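Local coordinates for protein HAD-superfamily hydrolase, subfamily IA, variant 1 (Ehrlichia chaffeensis, PDB 3KZX) that probably hydrolyses 2-phosphoglycolate to glycolate and phosphate, as a member of the haloacid dehalogenase-like hydrolase superfamily, at residues 55-60 / 79-84; 91-96 / 100-105; 112-117 / 220-225. One frame throughout, in Å; residues are numbered along the deposited sequence.

In the fold
The three contacts follow one another along the chain and run from the small helical domain into the core domain with its parallel sheet. Contacts 1 and 2 share helix 82-95: contact 1 ties its start to the end of helix 45-54, while contact 2 sets its last turns against the segment leading into strand 103-104. Contact 3 joins helices 108-117 and 218-229 on the far side of the chain's centre, about 38 Å from contact 1, centre to centre. Contact 2 is buried and almost wholly apolar. The other two are partly buried and each adds an arginine hydrogen bond, to a backbone carbonyl in contact 1 and to a threonine hydroxyl in contact 3.

Contact 1: residues 55-60 / 79-84; sequences MGYKNI and GKRWKE
A bend at chi3 (76°) in Arg81 and a like bend in Met55 let the two side chains slide past each other in opposite directions, so that the methyl CE of Met55 comes to lie over one face of the Arg81 guanidinium, 3.6 Å from its NE. NH1 of Arg81 meanwhile donates to the carbonyl O of Met55 at 2.9 Å. This bond is somewhat bent, 144° at the hydrogen, and the oxygen is tilted out of the guanidinium plane although the donor lies in the carbonyl plane. On its other nitrogens the arginine holds Glu84 side-on in a salt bridge, NE to OE1 at 3.1 Å and NH2 to OE2 at 3.0 Å, both meeting the carboxylate from above its plane. The same methyl CE of Met55 rests 3.4 Å from Glu84 CD, and is thus packed against both partners of the ion pair. The bond from NH1 to the Met55 carbonyl joins two helix ends of the small helical domain, while the salt bridge stays within the first turn of helix 82-95: Gly56 closes helix 45-54 in a Schellman motif, its positive phi suited to glycine, and Arg81 is the N-cap residue of helix 82-95. The carbonyl of Met55, near the C-terminal end of its helix, would be a favourable site for the positive guanidinium. Tyr57 adds a looser contact, its OH 3.8 Å from Arg81 CD and its ring plane 24° from that of the guanidinium, and the Tyr57 side chain also touches Leu52 and Leu78. The Met55 side chain also touches Ala85 and Leu88 of helix 82-95.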
ATOM      1  N   MET A  55      -2.454  17.064  16.641  1.00 16.12           N
ATOM      2  CA  MET A  55      -2.693  16.295  17.858  1.00 15.38           C
ATOM      3  C   MET A  55      -2.452  17.128  19.115  1.00 15.76           C
ATOM      4  O   MET A  55      -2.593  16.624  20.228  1.00 15.16           O
ATOM      5  CB  MET A  55      -1.818  15.028  17.874  1.00 15.40           C
ATOM      6  CG  MET A  55      -2.136  14.043  16.750  1.00 14.11           C
ATOM      7  SD  MET A  55      -1.247  12.452  16.719  1.00 13.89           S
ATOM      8  CE  MET A  55      -1.935  11.565  18.134  1.00 12.59           C
ATOM      9  N   GLY A  56      -2.071  18.395  18.931  1.00 16.29           N
ATOM     10  CA  GLY A  56      -1.908  19.341  20.046  1.00 17.02           C
ATOM     11  C   GLY A  56      -0.496  19.428  20.578  1.00 17.76           C
ATOM     12  O   GLY A  56      -0.199  20.320  21.352  1.00 18.43           O
ATOM     13  N   TYR A  57       0.398  18.518  20.183  1.00 17.95           N
ATOM     14  CA  TYR A  57       1.726  18.529  20.770  1.00 18.62           C
ATOM     15  C   TYR A  57       2.465  19.823  20.392  1.00 19.77           C
ATOM     16  O   TYR A  57       2.300  20.374  19.300  1.00 20.72           O
ATOM     17  CB  TYR A  57       2.555  17.309  20.371  1.00 18.62           C
ATOM     18  CG  TYR A  57       2.074  15.973  20.929  1.00 18.14           C
ATOM     19  CD1 TYR A  57       2.673  15.392  22.052  1.00 18.26           C
ATOM     20  CD2 TYR A  57       1.030  15.290  20.329  1.00 18.47           C
ATOM     21  CE1 TYR A  57       2.233  14.161  22.542  1.00 18.44           C
ATOM     22  CE2 TYR A  57       0.589  14.072  20.806  1.00 18.33           C
ATOM     23  CZ  TYR A  57       1.185  13.511  21.904  1.00 19.23           C
ATOM     24  OH  TYR A  57       0.716  12.294  22.346  1.00 20.81           O
ATOM     25  N   LYS A  58       3.205  20.340  21.361  1.00 20.08           N
ATOM     26  CA  LYS A  58       4.339  21.220  21.128  1.00 20.77           C
ATOM     27  C   LYS A  58       5.239  20.656  22.200  1.00 20.90           C
ATOM     28  O   LYS A  58       4.806  19.732  22.893  1.00 22.13           O
ATOM     29  CB  LYS A  58       3.982  22.687  21.384  1.00 21.07           C
ATOM     30  N   ASN A  59       6.484  21.074  22.334  1.00 20.97           N
ATOM     31  CA  ASN A  59       7.295  21.712  21.331  1.00 20.62           C
ATOM     32  C   ASN A  59       8.264  20.583  20.995  1.00 20.12           C
ATOM     33  O   ASN A  59       9.299  20.433  21.634  1.00 20.22           O
ATOM     34  CB  ASN A  59       8.043  22.904  21.957  1.00 20.93           C
ATOM     35  N   ILE A  60       7.875  19.735  20.050  1.00 19.25           N
ATOM     36  CA  ILE A  60       8.636  18.516  19.737  1.00 19.32           C
ATOM     37  C   ILE A  60       9.724  18.841  18.724  1.00 18.87           C
ATOM     38  O   ILE A  60       9.436  19.369  17.655  1.00 19.73           O
ATOM     39  CB  ILE A  60       7.721  17.399  19.157  1.00 19.00           C
ATOM     40  CG1 ILE A  60       6.511  17.159  20.071  1.00 18.85           C
ATOM     41  CG2 ILE A  60       8.498  16.108  18.971  1.00 18.38           C
ATOM     42  CD1 ILE A  60       6.856  16.854  21.520  1.00 16.90           C
ATOM     43  N   GLY A  79       2.719   7.065  22.942  1.00 16.70           N
ATOM     44  CA  GLY A  79       2.126   6.072  23.840  1.00 15.90           C
ATOM     45  C   GLY A  79       0.809   5.582  23.264  1.00 15.20           C
ATOM     46  O   GLY A  79       0.764   5.160  22.117  1.00 14.74           O
ATOM     47  N   LYS A  80      -0.258   5.658  24.060  1.00 14.52           N
ATOM     48  CA  LYS A  80      -1.609   5.250  23.631  1.00 14.75           C
ATOM     49  C   LYS A  80      -2.099   5.906  22.332  1.00 14.16           C
ATOM     50  O   LYS A  80      -2.920   5.323  21.623  1.00 15.97           O
ATOM     51  CB  LYS A  80      -2.630   5.552  24.760  1.00 13.92           C
ATOM     52  N   ARG A  81      -1.631   7.121  22.044  1.00 13.77           N
ATOM     53  CA  ARG A  81      -2.040   7.878  20.858  1.00 13.70           C
ATOM     54  C   ARG A  81      -1.273   7.511  19.560  1.00 13.78           C
ATOM     55  O   ARG A  81      -1.402   8.218  18.551  1.00 13.21           O
ATOM     56  CB  ARG A  81      -1.949   9.391  21.144  1.00 13.83           C
ATOM     57  CG  ARG A  81      -2.936   9.884  22.210  1.00 14.25           C
ATOM     58  CD  ARG A  81      -2.963  11.419  22.312  1.00 13.70           C
ATOM     59  NE  ARG A  81      -3.706  12.003  21.202  1.00  9.83           N
ATOM     60  CZ  ARG A  81      -3.792  13.306  20.933  1.00 12.25           C
ATOM     61  NH1 ARG A  81      -3.146  14.210  21.667  1.00 11.99           N
ATOM     62  NH2 ARG A  81      -4.527  13.720  19.902  1.00 11.95           N
ATOM     63  N   TRP A  82      -0.485   6.428  19.585  1.00 13.99           N
ATOM     64  CA  TRP A  82       0.382   6.055  18.445  1.00 13.25           C
ATOM     65  C   TRP A  82      -0.436   5.661  17.234  1.00 13.39           C
ATOM     66  O   TRP A  82      -0.204   6.181  16.143  1.00 12.23           O
ATOM     67  CB  TRP A  82       1.353   4.912  18.812  1.00 14.31           C
ATOM     68  CG  TRP A  82       2.101   4.368  17.618  1.00 13.35           C
ATOM     69  CD1 TRP A  82       2.047   3.113  17.120  1.00 13.47           C
ATOM     70  CD2 TRP A  82       3.001   5.092  16.784  1.00 15.27           C
ATOM     71  NE1 TRP A  82       2.860   3.000  16.010  1.00 15.20           N
ATOM     72  CE2 TRP A  82       3.457   4.206  15.786  1.00 15.39           C
ATOM     73  CE3 TRP A  82       3.453   6.413  16.767  1.00 16.69           C
ATOM     74  CZ2 TRP A  82       4.358   4.600  14.786  1.00 16.75           C
ATOM     75  CZ3 TRP A  82       4.348   6.806  15.768  1.00 17.54           C
ATOM     76  CH2 TRP A  82       4.795   5.897  14.806  1.00 15.19           C
ATOM     77  N   LYS A  83      -1.411   4.770  17.437  1.00 12.78           N
ATOM     78  CA  LYS A  83      -2.313   4.346  16.379  1.00 12.86           C
ATOM     79  C   LYS A  83      -3.016   5.539  15.726  1.00 12.38           C
ATOM     80  O   LYS A  83      -3.053   5.622  14.507  1.00 12.26           O
ATOM     81  CB  LYS A  83      -3.337   3.332  16.883  1.00 12.24           C
ATOM     82  N   GLU A  84      -3.531   6.468  16.531  1.00 11.61           N
ATOM     83  CA  GLU A  84      -4.145   7.688  15.997  1.00 10.96           C
ATOM     84  C   GLU A  84      -3.128   8.457  15.144  1.00 10.10           C
ATOM     85  O   GLU A  84      -3.446   8.908  14.071  1.00  9.37           O
ATOM     86  CB  GLU A  84      -4.677   8.576  17.138  1.00 11.35           C
ATOM     87  CG  GLU A  84      -4.761  10.068  16.808  1.00 11.37           C
ATOM     88  CD  GLU A  84      -5.314  10.923  17.944  1.00 13.90           C
ATOM     89  OE1 GLU A  84      -5.397  10.462  19.100  1.00 17.29           O
ATOM     90  OE2 GLU A  84      -5.635  12.094  17.684  1.00 17.40           O
TER

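Contact 2: residues 91-96 / 100-105; sequences NSLEKS and DNFMLN
The backbones of Leu93, near the end of helix 82-95, and Asp100, on the segment that leads into the short strand 103-104, approach to 8.4 Å between their CA atoms, and side chains span the gap. Leu93 and Phe102 reach toward each other from opposite directions. The leucine CD1 lies obliquely to the phenylalanine ring, 3.7 Å from Phe102 CZ, whereas its other methyl, CD2, sits in the ring plane at the edge, 3.9 Å from Phe102 CZ. Both branches of Leu93 therefore meet the ring around its CE2-CZ bond. CD2 also passes Asp100 OD1 at 4.0 Å, a van der Waals approach. The other carboxylate oxygen of Asp100, OD2, is hydrogen-bonded to Tyr33 OH, while Phe102 packs further on Ile37 of the strand paired with 103-104. The contact thus lies where the chain returns from the helical domain to the sheet-bearing core domain, as in two-domain phosphatases of this superfamily with a helical cap. With no hydrogen bond between the two segments, their cohesion comes from apolar packing, and the carboxylate of Asp100 depends on groups elsewhere in the core domain.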
ATOM      1  N   ASN A  91      -3.300   9.450   6.270  1.00 11.69           N
ATOM      2  CA  ASN A  91      -4.263  10.405   5.680  1.00 12.60           C
ATOM      3  C   ASN A  91      -3.552  11.584   4.996  1.00 12.18           C
ATOM      4  O   ASN A  91      -3.918  11.979   3.889  1.00 12.67           O
ATOM      5  CB  ASN A  91      -5.253  10.930   6.719  1.00 13.75           C
ATOM      6  CG  ASN A  91      -6.313   9.901   7.140  1.00 16.17           C
ATOM      7  OD1 ASN A  91      -7.065  10.153   8.086  1.00 23.80           O
ATOM      8  ND2 ASN A  91      -6.366   8.757   6.476  1.00 20.29           N
ATOM      9  N   SER A  92      -2.498  12.074   5.633  1.00 11.58           N
ATOM     10  CA  SER A  92      -1.755  13.246   5.173  0.50 11.50           C
ATOM     11  C   SER A  92      -0.940  12.913   3.924  1.00 11.62           C
ATOM     12  O   SER A  92      -0.908  13.693   2.969  1.00 11.72           O
ATOM     13  CB  SER A  92      -0.819  13.755   6.289  0.50 11.56           C
ATOM     14  OG  SER A  92       0.152  14.662   5.790  0.50 10.19           O
ATOM     15  N   LEU A  93      -0.283  11.764   3.963  1.00  9.99           N
ATOM     16  CA  LEU A  93       0.507  11.259   2.828  1.00  9.88           C
ATOM     17  C   LEU A  93      -0.360  11.050   1.600  1.00  9.36           C
ATOM     18  O   LEU A  93       0.077  11.352   0.495  1.00  9.66           O
ATOM     19  CB  LEU A  93       1.178   9.936   3.171  1.00  8.75           C
ATOM     20  CG  LEU A  93       2.300   9.908   4.234  1.00  9.40           C
ATOM     21  CD1 LEU A  93       2.837   8.463   4.422  1.00 10.35           C
ATOM     22  CD2 LEU A  93       3.424  10.891   3.869  1.00  9.76           C
ATOM     23  N   GLU A  94      -1.568  10.522   1.789  1.00  8.65           N
ATOM     24  CA  GLU A  94      -2.499  10.336   0.672  1.00  8.77           C
ATOM     25  C   GLU A  94      -2.882  11.652  -0.048  1.00  9.25           C
ATOM     26  O   GLU A  94      -3.092  11.663  -1.258  1.00  8.27           O
ATOM     27  CB  GLU A  94      -3.785   9.643   1.135  1.00  7.51           C
ATOM     28  CG  GLU A  94      -3.576   8.177   1.583  1.00  6.84           C
ATOM     29  CD  GLU A  94      -4.853   7.552   2.113  1.00  9.93           C
ATOM     30  OE1 GLU A  94      -5.820   8.296   2.380  1.00 10.18           O
ATOM     31  OE2 GLU A  94      -4.903   6.298   2.238  1.00 12.55           O
ATOM     32  N   LYS A  95      -3.013  12.722   0.706  1.00 10.68           N
ATOM     33  CA  LYS A  95      -3.387  14.017   0.148  1.00 12.04           C
ATOM     34  C   LYS A  95      -2.217  14.919  -0.261  1.00 12.87           C
ATOM     35  O   LYS A  95      -2.445  16.008  -0.814  1.00 11.60           O
ATOM     36  CB  LYS A  95      -4.244  14.769   1.167  1.00 12.79           C
ATOM     37  CG  LYS A  95      -5.622  14.178   1.375  1.00 15.45           C
ATOM     38  CD  LYS A  95      -6.262  14.840   2.601  1.00 21.52           C
ATOM     39  CE  LYS A  95      -7.744  14.498   2.719  1.00 24.29           C
ATOM     40  NZ  LYS A  95      -8.457  15.537   3.553  1.00 28.02           N
ATOM     41  N   SER A  96      -0.987  14.476  -0.023  1.00 13.21           N
ATOM     42  CA  SER A  96       0.181  15.348  -0.157  0.70 14.32           C
ATOM     43  C   SER A  96       0.459  15.774  -1.586  1.00 14.54           C
ATOM     44  O   SER A  96       0.257  15.009  -2.524  1.00 12.74           O
ATOM     45  CB  SER A  96       1.440  14.667   0.384  0.70 14.70           C
ATOM     46  OG  SER A  96       2.569  15.520   0.253  0.70 16.24           O
ATOM     47  N   ASP A 100       7.525  11.938  -1.925  1.00 17.66           N
ATOM     48  CA  ASP A 100       8.013  10.989  -0.925  1.00 17.52           C
ATOM     49  C   ASP A 100       9.468  10.563  -1.210  1.00 16.30           C
ATOM     50  O   ASP A 100       9.924  10.637  -2.330  1.00 16.98           O
ATOM     51  CB  ASP A 100       7.110   9.728  -0.933  1.00 17.34           C
ATOM     52  CG  ASP A 100       5.677   9.994  -0.424  1.00 17.50           C
ATOM     53  OD1 ASP A 100       5.476  10.827   0.480  1.00 19.99           O
ATOM     54  OD2 ASP A 100       4.748   9.339  -0.917  1.00 17.83           O
ATOM     55  N   ASN A 101      10.167  10.072  -0.205  1.00 15.74           N
ATOM     56  CA  ASN A 101      11.488   9.453  -0.389  1.00 15.71           C
ATOM     57  C   ASN A 101      11.481   8.033   0.187  1.00 15.18           C
ATOM     58  O   ASN A 101      12.525   7.530   0.618  1.00 16.26           O
ATOM     59  CB  ASN A 101      12.597  10.282   0.299  1.00 15.92           C
ATOM     60  N   PHE A 102      10.303   7.405   0.206  1.00 13.70           N
ATOM     61  CA  PHE A 102      10.124   6.119   0.891  1.00 12.31           C
ATOM     62  C   PHE A 102      10.756   4.993   0.117  1.00 11.27           C
ATOM     63  O   PHE A 102      10.846   5.015  -1.126  1.00 11.18           O
ATOM     64  CB  PHE A 102       8.640   5.767   1.071  1.00 12.35           C
ATOM     65  CG  PHE A 102       7.877   6.692   1.947  1.00 10.78           C
ATOM     66  CD1 PHE A 102       8.361   7.059   3.200  1.00 11.09           C
ATOM     67  CD2 PHE A 102       6.629   7.149   1.557  1.00 11.46           C
ATOM     68  CE1 PHE A 102       7.632   7.905   4.000  1.00 12.76           C
ATOM     69  CE2 PHE A 102       5.893   7.993   2.365  1.00 12.49           C
ATOM     70  CZ  PHE A 102       6.401   8.362   3.602  1.00 12.94           C
ATOM     71  N   MET A 103      11.119   3.961   0.860  1.00 10.93           N
ATOM     72  CA  MET A 103      11.644   2.766   0.265  0.50 10.58           C
ATOM     73  C   MET A 103      10.534   1.730   0.232  1.00  9.52           C
ATOM     74  O   MET A 103       9.607   1.796   1.011  1.00  8.26           O
ATOM     75  CB  MET A 103      12.840   2.314   1.063  0.50 11.40           C
ATOM     76  CG  MET A 103      13.905   3.405   1.140  0.50 13.78           C
ATOM     77  SD  MET A 103      14.518   3.865  -0.502  0.50 19.62           S
ATOM     78  CE  MET A 103      13.605   5.340  -0.928  0.50 18.46           C
ATOM     79  N   LEU A 104      10.627   0.813  -0.711  1.00  7.86           N
ATOM     80  CA  LEU A 104       9.770  -0.339  -0.755  1.00  7.98           C
ATOM     81  C   LEU A 104      10.051  -1.283   0.423  1.00  7.20           C
ATOM     82  O   LEU A 104      11.168  -1.326   0.977  1.00  6.72           O
ATOM     83  CB  LEU A 104       9.994  -1.080  -2.081  1.00  8.73           C
ATOM     84  CG  LEU A 104       9.568  -0.423  -3.399  1.00  9.64           C
ATOM     85  CD1 LEU A 104      10.142  -1.205  -4.629  1.00 11.24           C
ATOM     86  CD2 LEU A 104       8.072  -0.365  -3.510  1.00 12.68           C
ATOM     87  N   ASN A 105       9.031  -2.007   0.843  1.00  6.66           N
ATOM     88  CA  ASN A 105       9.214  -3.042   1.815  1.00  7.09           C
ATOM     89  C   ASN A 105      10.062  -4.163   1.240  1.00  7.31           C
ATOM     90  O   ASN A 105      10.089  -4.380   0.040  1.00  6.13           O
ATOM     91  CB  ASN A 105       7.863  -3.596   2.292  1.00  7.15           C
ATOM     92  CG  ASN A 105       7.324  -2.820   3.469  1.00  8.29           C
ATOM     93  OD1 ASN A 105       8.042  -2.625   4.433  1.00  7.93           O
ATOM     94  ND2 ASN A 105       6.066  -2.379   3.400  1.00  5.12           N
TER

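Contact 3: residues 112-117 / 220-225; sequences LDTLKE and DIRNFI
Thr114 OG1 is gripped by three groups: Arg222 NE donates to it at 2.7 Å, a water lies 2.8 Å from the same OG1, and the backbone carbonyl of Glu110, one turn earlier in the helix, is hydrogen-bonded to it as well. The bond from Arg222 is short but bent, with 139° at the hydrogen, and the hydroxyl oxygen meets the guanidinium at its edge, 26° out of the plane. The water also accepts a weak bond from Arg222 NH2 at 3.1 Å, and so bridges the two side chains beside their direct bond. The CB of Arg222 does not point straight at the neighbouring helix. Its chain runs extended from CG to NE, with CG opposite the backbone N (chi1 -175°), and crosses the threonine at about a right angle, which carries NE to the hydroxyl; its CD passes 3.5 Å from Thr114 OG1. Deeper in the interface Leu115 and Ile225 also cross at about a right angle, and they meet through a single pair of methyls, Leu115 CD2 and Ile225 CG2, 3.8 Å apart. Both of these residues are buried, while Thr114 and Arg222 are partly exposed, so the polar bond edges an apolar interior. Leu115 reaches on to Val28 and Phe30 of strand 27-30 and to Met122 of strand 121-126, and Ile221 packs on Phe215 of strand 213-215. Helices 108-117 and 218-229 are thus neighbours set against the parallel sheet, an arrangement characteristic of the Rossmann-like alpha/beta core domain of haloacid dehalogenase-like hydrolases.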
ATOM      1  N   LEU A 112       7.222  -8.374  -7.542  1.00  5.69           N
ATOM      2  CA  LEU A 112       6.758  -7.770  -8.778  1.00  6.03           C
ATOM      3  C   LEU A 112       7.430  -8.403  -9.971  1.00  6.13           C
ATOM      4  O   LEU A 112       6.775  -8.725 -10.981  1.00  6.34           O
ATOM      5  CB  LEU A 112       6.989  -6.237  -8.780  1.00  6.55           C
ATOM      6  CG  LEU A 112       6.302  -5.431  -7.654  1.00  7.39           C
ATOM      7  CD1 LEU A 112       6.790  -4.005  -7.658  1.00  6.37           C
ATOM      8  CD2 LEU A 112       4.777  -5.441  -7.774  1.00  4.57           C
ATOM      9  N   ASP A 113       8.743  -8.607  -9.868  1.00  6.52           N
ATOM     10  CA  ASP A 113       9.491  -9.107 -10.992  1.00  7.09           C
ATOM     11  C   ASP A 113       9.139 -10.564 -11.303  1.00  6.40           C
ATOM     12  O   ASP A 113       9.040 -10.940 -12.457  1.00  5.95           O
ATOM     13  CB  ASP A 113      10.995  -8.917 -10.784  1.00  7.30           C
ATOM     14  CG  ASP A 113      11.723  -8.760 -12.091  1.00 10.37           C
ATOM     15  OD1 ASP A 113      11.502  -7.747 -12.809  1.00 11.23           O
ATOM     16  OD2 ASP A 113      12.459  -9.699 -12.425  1.00 10.60           O
ATOM     17  N   THR A 114       8.923 -11.367 -10.276  1.00  6.47           N
ATOM     18  CA  THR A 114       8.440 -12.729 -10.445  1.00  6.93           C
ATOM     19  C   THR A 114       7.074 -12.754 -11.142  1.00  6.80           C
ATOM     20  O   THR A 114       6.849 -13.518 -12.070  1.00  5.67           O
ATOM     21  CB  THR A 114       8.374 -13.444  -9.080  1.00  8.42           C
ATOM     22  OG1 THR A 114       9.711 -13.724  -8.680  1.00 11.27           O
ATOM     23  CG2 THR A 114       7.670 -14.771  -9.180  1.00  9.33           C
ATOM     24  N   LEU A 115       6.158 -11.899 -10.705  1.00  5.70           N
ATOM     25  CA  LEU A 115       4.851 -11.855 -11.345  1.00  5.30           C
ATOM     26  C   LEU A 115       4.956 -11.441 -12.819  1.00  4.74           C
ATOM     27  O   LEU A 115       4.327 -12.046 -13.692  1.00  5.45           O
ATOM     28  CB  LEU A 115       3.910 -10.937 -10.570  1.00  5.20           C
ATOM     29  CG  LEU A 115       3.546 -11.450  -9.164  1.00  5.50           C
ATOM     30  CD1 LEU A 115       2.835 -10.357  -8.316  1.00  5.92           C
ATOM     31  CD2 LEU A 115       2.629 -12.745  -9.283  1.00  7.22           C
ATOM     32  N   LYS A 116       5.790 -10.459 -13.102  1.00  4.59           N
ATOM     33  CA  LYS A 116       5.961  -9.972 -14.465  1.00  4.45           C
ATOM     34  C   LYS A 116       6.547 -11.072 -15.333  1.00  3.99           C
ATOM     35  O   LYS A 116       6.086 -11.327 -16.465  1.00  4.04           O
ATOM     36  CB  LYS A 116       6.884  -8.745 -14.487  1.00  4.31           C
ATOM     37  N   GLU A 117       7.593 -11.721 -14.824  1.00  4.39           N
ATOM     38  CA  GLU A 117       8.231 -12.811 -15.604  1.00  5.40           C
ATOM     39  C   GLU A 117       7.291 -13.990 -15.906  1.00  4.80           C
ATOM     40  O   GLU A 117       7.457 -14.697 -16.892  1.00  4.81           O
ATOM     41  CB  GLU A 117       9.460 -13.327 -14.867  1.00  5.72           C
ATOM     42  CG  GLU A 117      10.573 -12.328 -14.813  1.00  9.14           C
ATOM     43  CD  GLU A 117      11.873 -13.013 -14.833  1.00 15.98           C
ATOM     44  OE1 GLU A 117      12.372 -13.253 -15.950  1.00 10.07           O
ATOM     45  OE2 GLU A 117      12.337 -13.373 -13.730  1.00 21.46           O
ATOM     46  N   ASP A 220       7.462 -14.557   1.607  1.00  8.06           N
ATOM     47  CA  ASP A 220       6.497 -15.626   1.813  1.00  7.82           C
ATOM     48  C   ASP A 220       5.361 -15.573   0.795  1.00  7.26           C
ATOM     49  O   ASP A 220       4.931 -16.624   0.311  1.00  6.64           O
ATOM     50  CB  ASP A 220       5.930 -15.612   3.244  1.00  7.08           C
ATOM     51  CG  ASP A 220       7.001 -15.924   4.313  1.00  7.49           C
ATOM     52  OD1 ASP A 220       7.976 -16.652   4.028  1.00  8.51           O
ATOM     53  OD2 ASP A 220       6.860 -15.461   5.453  1.00 10.60           O
ATOM     54  N   ILE A 221       4.940 -14.365   0.415  1.00  6.47           N
ATOM     55  CA  ILE A 221       3.880 -14.234  -0.580  1.00  6.37           C
ATOM     56  C   ILE A 221       4.398 -14.709  -1.926  1.00  5.69           C
ATOM     57  O   ILE A 221       3.701 -15.441  -2.637  1.00  6.23           O
ATOM     58  CB  ILE A 221       3.378 -12.808  -0.719  1.00  5.37           C
ATOM     59  CG1 ILE A 221       2.655 -12.372   0.569  1.00  6.59           C
ATOM     60  CG2 ILE A 221       2.476 -12.669  -1.981  1.00  5.26           C
ATOM     61  CD1 ILE A 221       2.278 -10.860   0.638  1.00  6.52           C
ATOM     62  N   ARG A 222       5.638 -14.327  -2.269  1.00  6.78           N
ATOM     63  CA  ARG A 222       6.253 -14.776  -3.521  1.00  6.28           C
ATOM     64  C   ARG A 222       6.363 -16.314  -3.568  1.00  6.75           C
ATOM     65  O   ARG A 222       6.032 -16.925  -4.582  1.00  7.55           O
ATOM     66  CB  ARG A 222       7.607 -14.134  -3.735  1.00  6.04           C
ATOM     67  CG  ARG A 222       8.248 -14.477  -5.097  1.00 10.04           C
ATOM     68  CD  ARG A 222       9.646 -13.907  -5.144  1.00 16.10           C
ATOM     69  NE  ARG A 222      10.467 -14.437  -6.229  1.00 22.72           N
ATOM     70  CZ  ARG A 222      11.132 -15.592  -6.200  1.00 26.20           C
ATOM     71  NH1 ARG A 222      11.105 -16.392  -5.135  1.00 28.83           N
ATOM     72  NH2 ARG A 222      11.835 -15.955  -7.254  1.00 25.85           N
ATOM     73  N   ASN A 223       6.858 -16.922  -2.499  1.00  7.31           N
ATOM     74  CA  ASN A 223       6.903 -18.390  -2.427  1.00  7.54           C
ATOM     75  C   ASN A 223       5.527 -19.037  -2.621  1.00  7.18           C
ATOM     76  O   ASN A 223       5.406 -20.030  -3.353  1.00  8.32           O
ATOM     77  CB  ASN A 223       7.543 -18.871  -1.129  1.00  7.36           C
ATOM     78  CG  ASN A 223       9.031 -18.609  -1.086  1.00  9.68           C
ATOM     79  OD1 ASN A 223       9.629 -18.444  -0.005  1.00 17.55           O
ATOM     80  ND2 ASN A 223       9.637 -18.549  -2.247  1.00  8.57           N
ATOM     81  N   PHE A 224       4.510 -18.469  -1.990  1.00  6.66           N
ATOM     82  CA  PHE A 224       3.143 -18.961  -2.094  1.00  6.09           C
ATOM     83  C   PHE A 224       2.635 -18.886  -3.524  1.00  5.87           C
ATOM     84  O   PHE A 224       2.111 -19.863  -4.064  1.00  6.39           O
ATOM     85  CB  PHE A 224       2.252 -18.147  -1.170  1.00  6.34           C
ATOM     86  CG  PHE A 224       0.804 -18.539  -1.189  1.00  5.00           C
ATOM     87  CD1 PHE A 224       0.394 -19.746  -0.648  1.00  9.46           C
ATOM     88  CD2 PHE A 224      -0.145 -17.664  -1.665  1.00  9.08           C
ATOM     89  CE1 PHE A 224      -0.947 -20.096  -0.604  1.00 10.22           C
ATOM     90  CE2 PHE A 224      -1.503 -17.981  -1.621  1.00 10.32           C
ATOM     91  CZ  PHE A 224      -1.904 -19.213  -1.117  1.00  9.20           C
ATOM     92  N   ILE A 225       2.859 -17.764  -4.187  1.00  6.67           N
ATOM     93  CA  ILE A 225       2.374 -17.623  -5.563  1.00  6.63           C
ATOM     94  C   ILE A 225       3.177 -18.522  -6.526  1.00  7.45           C
ATOM     95  O   ILE A 225       2.605 -19.179  -7.415  1.00  6.43           O
ATOM     96  CB  ILE A 225       2.364 -16.152  -6.018  1.00  7.44           C
ATOM     97  CG1 ILE A 225       1.349 -15.372  -5.162  1.00  6.23           C
ATOM     98  CG2 ILE A 225       2.023 -16.110  -7.538  1.00  7.16           C
ATOM     99  CD1 ILE A 225       1.243 -13.893  -5.455  1.00  5.89           C
TER
HETATM  100  O   HOH W   1      11.003 -15.742 -10.202  1.00 28.04           O